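Local coordinates for lipase (Acinetobacter baumannii, PDB 4OPM), which probably hydrolyses ester bonds of lipids, as a putative triacylglycerol lipase of the alpha/beta hydrolase family, at residues Y36-S41 against H72-D77; L47-G52 against H115-S120. All blocks are in the same frame, centred on the assembly; numbering follows the deposited sequence. Where two conformers were deposited one is given.

Interaction 1. Residues Y36-S41 against H72-D77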
loop_
_atom_site.group_PDB
_atom_site.type_symbol
_atom_site.label_atom_id
_atom_site.label_comp_id
_atom_site.label_asym_id
_atom_site.label_seq_id
_atom_site.Cartn_x
_atom_site.Cartn_y
_atom_site.Cartn_z
ATOM N N TYR A 36 -1.319 -12.447 -6.347
ATOM C CA TYR A 36 -0.153 -11.786 -5.761
ATOM C C TYR A 36 1.062 -11.926 -6.647
ATOM O O TYR A 36 1.139 -12.848 -7.470
ATOM C CB TYR A 36 0.170 -12.304 -4.340
ATOM C CG TYR A 36 0.589 -13.760 -4.243
ATOM C CD1 TYR A 36 -0.360 -14.782 -4.268
ATOM C CD2 TYR A 36 1.921 -14.110 -4.007
ATOM C CE1 TYR A 36 0.013 -16.119 -4.122
ATOM C CE2 TYR A 36 2.306 -15.445 -3.873
ATOM C CZ TYR A 36 1.345 -16.445 -3.925
ATOM O OH TYR A 36 1.685 -17.768 -3.777
ATOM N N SER A 37 1.991 -10.973 -6.496
ATOM C CA SER A 37 3.282 -11.002 -7.168
ATOM C C SER A 37 4.295 -11.575 -6.214
ATOM O O SER A 37 4.211 -11.342 -4.997
ATOM C CB SER A 37 3.711 -9.595 -7.592
ATOM O OG SER A 37 2.800 -9.048 -8.520
ATOM N N GLU A 38 5.250 -12.334 -6.749
ATOM C CA GLU A 38 6.310 -12.912 -5.938
ATOM C C GLU A 38 7.621 -12.828 -6.689
ATOM O O GLU A 38 7.664 -13.136 -7.883
ATOM C CB GLU A 38 5.984 -14.364 -5.558
ATOM C CG GLU A 38 7.065 -15.046 -4.730
ATOM C CD GLU A 38 6.755 -16.448 -4.241
ATOM O OE1 GLU A 38 5.748 -17.034 -4.694
ATOM O OE2 GLU A 38 7.542 -16.972 -3.423
ATOM N N GLY A 39 8.666 -12.431 -5.980
ATOM C CA GLY A 39 10.013 -12.342 -6.539
ATOM C C GLY A 39 11.102 -12.605 -5.521
ATOM O O GLY A 39 10.854 -12.622 -4.307
ATOM N N GLY A 40 12.305 -12.852 -6.030
ATOM C CA GLY A 40 13.469 -13.138 -5.202
ATOM C C GLY A 40 13.534 -14.560 -4.670
ATOM O O GLY A 40 12.583 -15.342 -4.804
ATOM N N SER A 41 14.667 -14.898 -4.054
ATOM C CA SER A 41 14.916 -16.228 -3.509
ATOM C C SER A 41 14.220 -16.426 -2.166
ATOM O O SER A 41 14.238 -15.533 -1.319
ATOM C CB SER A 41 16.418 -16.456 -3.344
ATOM O OG SER A 41 16.684 -17.734 -2.790
ATOM N N HIS A 72 12.999 -11.645 -0.496
ATOM C CA HIS A 72 11.889 -12.485 -0.952
ATOM C C HIS A 72 10.631 -11.610 -0.856
ATOM O O HIS A 72 10.088 -11.404 0.228
ATOM C CB HIS A 72 11.773 -13.778 -0.141
ATOM C CG HIS A 72 10.659 -14.668 -0.602
ATOM N ND1 HIS A 72 9.887 -15.380 0.294
ATOM C CD2 HIS A 72 10.221 -14.929 -1.859
ATOM C CE1 HIS A 72 9.020 -16.062 -0.437
ATOM N NE2 HIS A 72 9.188 -15.829 -1.739
ATOM N N VAL A 73 10.187 -11.091 -1.990
ATOM C CA VAL A 73 9.126 -10.087 -2.037
ATOM C C VAL A 73 7.765 -10.719 -2.337
ATOM O O VAL A 73 7.633 -11.485 -3.290
ATOM C CB VAL A 73 9.511 -8.978 -3.065
ATOM C CG1 VAL A 73 8.446 -7.890 -3.146
ATOM C CG2 VAL A 73 10.876 -8.366 -2.737
ATOM N N ILE A 74 6.752 -10.363 -1.522
ATOM C CA ILE A 74 5.363 -10.835 -1.677
ATOM C C ILE A 74 4.456 -9.610 -1.761
ATOM O O ILE A 74 4.497 -8.753 -0.875
ATOM C CB ILE A 74 4.952 -11.788 -0.525
ATOM C CG1 ILE A 74 5.860 -13.049 -0.476
ATOM C CG2 ILE A 74 3.441 -12.161 -0.593
ATOM C CD1 ILE A 74 5.623 -14.081 -1.630
ATOM N N ILE A 75 3.661 -9.509 -2.839
ATOM C CA ILE A 75 2.825 -8.319 -3.052
ATOM C C ILE A 75 1.402 -8.740 -3.424
ATOM O O ILE A 75 1.109 -8.969 -4.595
ATOM C CB ILE A 75 3.402 -7.353 -4.135
ATOM C CG1 ILE A 75 4.940 -7.308 -4.161
ATOM C CG2 ILE A 75 2.763 -5.943 -4.010
ATOM C CD1 ILE A 75 5.525 -6.453 -5.328
ATOM N N PRO A 76 0.491 -8.780 -2.458
ATOM C CA PRO A 76 -0.871 -9.209 -2.787
ATOM C C PRO A 76 -1.753 -8.109 -3.337
ATOM O O PRO A 76 -1.604 -6.930 -2.996
ATOM C CB PRO A 76 -1.423 -9.682 -1.429
ATOM C CG PRO A 76 -0.680 -8.857 -0.409
ATOM C CD PRO A 76 0.676 -8.560 -1.005
ATOM N N ASP A 77 -2.715 -8.520 -4.159
ATOM C CA ASP A 77 -3.847 -7.701 -4.543
ATOM C C ASP A 77 -4.845 -7.850 -3.403
ATOM O O ASP A 77 -5.309 -8.967 -3.133
ATOM C CB ASP A 77 -4.482 -8.163 -5.863
ATOM C CG ASP A 77 -3.814 -7.675 -7.126
ATOM O OD1 ASP A 77 -3.304 -6.521 -7.124
ATOM O OD2 ASP A 77 -3.908 -8.381 -8.141
#

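Interaction 2. Residues L47-G52 against H115-S120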
loop_
_atom_site.group_PDB
_atom_site.type_symbol
_atom_site.label_atom_id
_atom_site.label_comp_id
_atom_site.label_asym_id
_atom_site.label_seq_id
_atom_site.Cartn_x
_atom_site.Cartn_y
_atom_site.Cartn_z
ATOM N N LEU A 47 9.673 -9.944 2.561
ATOM C CA LEU A 47 9.108 -8.577 2.541
ATOM C C LEU A 47 7.692 -8.632 2.018
ATOM O O LEU A 47 7.457 -9.098 0.897
ATOM C CB LEU A 47 9.883 -7.513 1.705
ATOM C CG LEU A 47 11.396 -7.395 1.694
ATOM C CD1 LEU A 47 11.821 -6.270 0.762
ATOM C CD2 LEU A 47 11.953 -7.121 3.053
ATOM N N LEU A 48 6.739 -8.143 2.822
ATOM C CA LEU A 48 5.334 -8.084 2.429
ATOM C C LEU A 48 4.991 -6.630 2.117
ATOM O O LEU A 48 5.129 -5.776 2.998
ATOM C CB LEU A 48 4.420 -8.664 3.531
ATOM C CG LEU A 48 2.899 -8.608 3.282
ATOM C CD1 LEU A 48 2.488 -9.515 2.125
ATOM C CD2 LEU A 48 2.122 -8.970 4.559
ATOM N N LEU A 49 4.572 -6.351 0.863
ATOM C CA LEU A 49 4.254 -4.989 0.414
ATOM C C LEU A 49 2.772 -4.854 0.218
ATOM O O LEU A 49 2.185 -5.633 -0.541
ATOM C CB LEU A 49 5.017 -4.612 -0.879
ATOM C CG LEU A 49 6.517 -4.877 -0.899
ATOM C CD1 LEU A 49 7.119 -4.482 -2.238
ATOM C CD2 LEU A 49 7.211 -4.135 0.218
ATOM N N ILE A 50 2.153 -3.886 0.940
ATOM C CA ILE A 50 0.690 -3.705 0.949
ATOM C C ILE A 50 0.282 -2.387 0.292
ATOM O O ILE A 50 0.615 -1.320 0.804
ATOM C CB ILE A 50 0.131 -3.782 2.404
ATOM C CG1 ILE A 50 0.741 -4.955 3.206
ATOM C CG2 ILE A 50 -1.414 -3.836 2.402
ATOM C CD1 ILE A 50 0.454 -4.898 4.708
ATOM N N HIS A 51 -0.456 -2.472 -0.836
ATOM C CA HIS A 51 -0.939 -1.295 -1.564
ATOM C C HIS A 51 -2.107 -0.610 -0.814
ATOM O O HIS A 51 -2.632 -1.147 0.169
ATOM C CB HIS A 51 -1.351 -1.660 -3.009
ATOM C CG HIS A 51 -2.578 -2.515 -3.094
ATOM N ND1 HIS A 51 -3.852 -1.981 -2.920
ATOM C CD2 HIS A 51 -2.694 -3.841 -3.346
ATOM C CE1 HIS A 51 -4.691 -2.994 -3.080
ATOM N NE2 HIS A 51 -4.040 -4.130 -3.349
ATOM N N GLY A 52 -2.522 0.547 -1.321
ATOM C CA GLY A 52 -3.598 1.333 -0.726
ATOM C C GLY A 52 -4.947 1.202 -1.407
ATOM O O GLY A 52 -5.136 0.347 -2.280
ATOM N N HIS A 115 9.287 -8.547 7.212
ATOM C CA HIS A 115 9.364 -7.106 7.025
ATOM C C HIS A 115 8.072 -6.689 6.340
ATOM O O HIS A 115 7.671 -7.331 5.364
ATOM C CB HIS A 115 10.565 -6.743 6.165
ATOM C CG HIS A 115 11.889 -7.068 6.772
ATOM N ND1 HIS A 115 12.440 -6.275 7.756
ATOM C CD2 HIS A 115 12.772 -8.041 6.439
ATOM C CE1 HIS A 115 13.625 -6.805 8.021
ATOM N NE2 HIS A 115 13.873 -7.863 7.240
ATOM N N ILE A 116 7.397 -5.660 6.845
ATOM C CA ILE A 116 6.134 -5.240 6.243
ATOM C C ILE A 116 6.194 -3.776 5.829
ATOM O O ILE A 116 6.702 -2.948 6.570
ATOM C CB ILE A 116 4.927 -5.528 7.185
ATOM C CG1 ILE A 116 4.878 -7.034 7.568
ATOM C CG2 ILE A 116 3.613 -5.110 6.523
ATOM C CD1 ILE A 116 4.158 -7.327 8.797
ATOM N N ALA A 117 5.667 -3.467 4.632
ATOM C CA ALA A 117 5.599 -2.094 4.125
ATOM C C ALA A 117 4.187 -1.820 3.672
ATOM O O ALA A 117 3.545 -2.688 3.080
ATOM C CB ALA A 117 6.580 -1.872 2.983
ATOM N N GLY A 118 3.706 -0.630 3.968
ATOM C CA GLY A 118 2.349 -0.254 3.602
ATOM C C GLY A 118 2.254 1.156 3.074
ATOM O O GLY A 118 2.818 2.083 3.660
ATOM N N HIS A 119 1.554 1.321 1.949
ATOM C CA HIS A 119 1.299 2.637 1.385
ATOM C C HIS A 119 -0.144 3.043 1.686
ATOM O O HIS A 119 -1.064 2.285 1.365
ATOM C CB HIS A 119 1.560 2.674 -0.144
ATOM C CG HIS A 119 1.131 3.977 -0.769
ATOM N ND1 HIS A 119 0.193 4.018 -1.785
ATOM C CD2 HIS A 119 1.472 5.247 -0.437
ATOM C CE1 HIS A 119 -0.001 5.302 -2.040
ATOM N NE2 HIS A 119 0.742 6.077 -1.245
ATOM N N SER A 120 -0.353 4.267 2.235
ATOM C CA SER A 120 -1.689 4.846 2.435
ATOM C C SER A 120 -2.585 3.887 3.279
ATOM O O SER A 120 -2.198 3.583 4.410
ATOM C CB SER A 120 -2.296 5.181 1.067
ATOM O OG SER A 120 -3.423 6.035 1.156
HETATM O O HOH W 1 -0.701 1.706 -3.210
#

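Interaction 1. Residues Y36-S41 against H72-D77
S37 and I75 face each other across two antiparallel strands and exchange a pair of backbone hydrogen bonds, S37 N to I75 O and I75 N to S37 O, both 2.9 Å. G39 and V73 repeat the exchange two residues further on, which makes a regular ladder in which Y36 with P76 and E38 with I74 are the non-hydrogen-bonded pairs. In these intervening positions CA-H...O contacts continue the contact: E38 CA lies 3.3 Å from V73 O.

The side-chain polar bond belongs to E38 and H72. The glutamate is fully extended, with CG anti to the backbone N (chi1 179°), which lifts its carboxylate off the sheet to the level of the imidazole, which rises beside it. H72 NE2 donates to E38 OE2 over 2.6 Å, a short and nearly straight bond at 166°. The oxygen sits in the plane of the ring and is approached on its anti side, while the carboxylate and ring planes stand 47° apart. OE1 forms a salt bridge with K25 on strand 22-29, so the two oxygens serve different partners.

The strands 32-39 and 72-76 belong to the mixed sheet of an alpha/beta hydrolase fold, at the antiparallel end of its strand order: 32-39 runs against both 22-29 and 72-76, and the parallel series continues from 72-76.

Packing occurs on both faces. Beside E38, I74 points the same way, and its CD1 rests 3.6 Å from E38 CG. Next along that face, Y36 CB meets P76 CB at 4.2 Å, while F104 of helix 94-107 meets the Y36 ring edge-to-face. On the face of S37 and V73, I75 CB approaches S37 CB to 4.1 Å, and S37 OG bonds to R57.

Interaction 2. Residues L47-G52 against H115-S120
I50 sends its CD1 methyl obliquely across to I116, where it meets I116 CG2 at 3.6 Å. This pair lies on two parallel strands in the middle of the alpha/beta hydrolase sheet; at their C-terminal end, strand 114-119 leads through S120 into helix 121-132. G118, S120 and G122 fit the GxSxG nucleophile elbow of this family, and S120 OG is hydrogen-bonded to H274, consistent with a catalytic triad completed by D245. The strained turn shows in the backbone of S120, whose phi is positive at 56°.

Side chains alternate between the faces. L48 shares the face of I50 and I116. The other carries L47, H115, L49 and A117: L49 CG lies anti to the carbonyl carbon (chi1 -49°), and L49 CD2 leans across to A117 CB at 3.6 Å. H115 has its polar ring atoms bonded outside the pair of strands, ND1 with S139 and NE2 with E296.

In the plane of the sheet four backbone hydrogen bonds join the strands, from L48 N, A117 N, I50 N and H119 N to H115 O, L48 O, A117 O and I50 O respectively.

Past the last of these a water links G52, just beyond its strand, to H119. H51 points away from H115-S120, and its ND1 gives a 2.7 Å bond to G52 O in the plane of its own ring. S120 CB covers one face of the H119 ring, whose edge holds the water in plane: that water lies 2.9 Å from H119 ND1 and accepts a hydrogen bond from G52 N, also 2.9 Å.

In the fold
Both interactions are buried and belong to one sheet, with centres about 11 Å apart. Strands 72-76 and 46-50 are neighbours, so the second strand of interaction 1 lies against the first of interaction 2, and the backbones of H72 and I74 probably hydrogen-bond to L47. Interaction 2 is the deeper, its centre about 5 Å from the centre of the chain, against about 13 Å for interaction 1. Place matches chemistry: near the antiparallel end, interaction 1 pairs a partly exposed glutamate with a histidine, whereas the side-chain contacts of the central parallel pair are mainly aliphatic until its strands end, where histidines, a water and the probable nucleophile gather. Segment 47-52 lies between 36-41 and 72-77 in the chain.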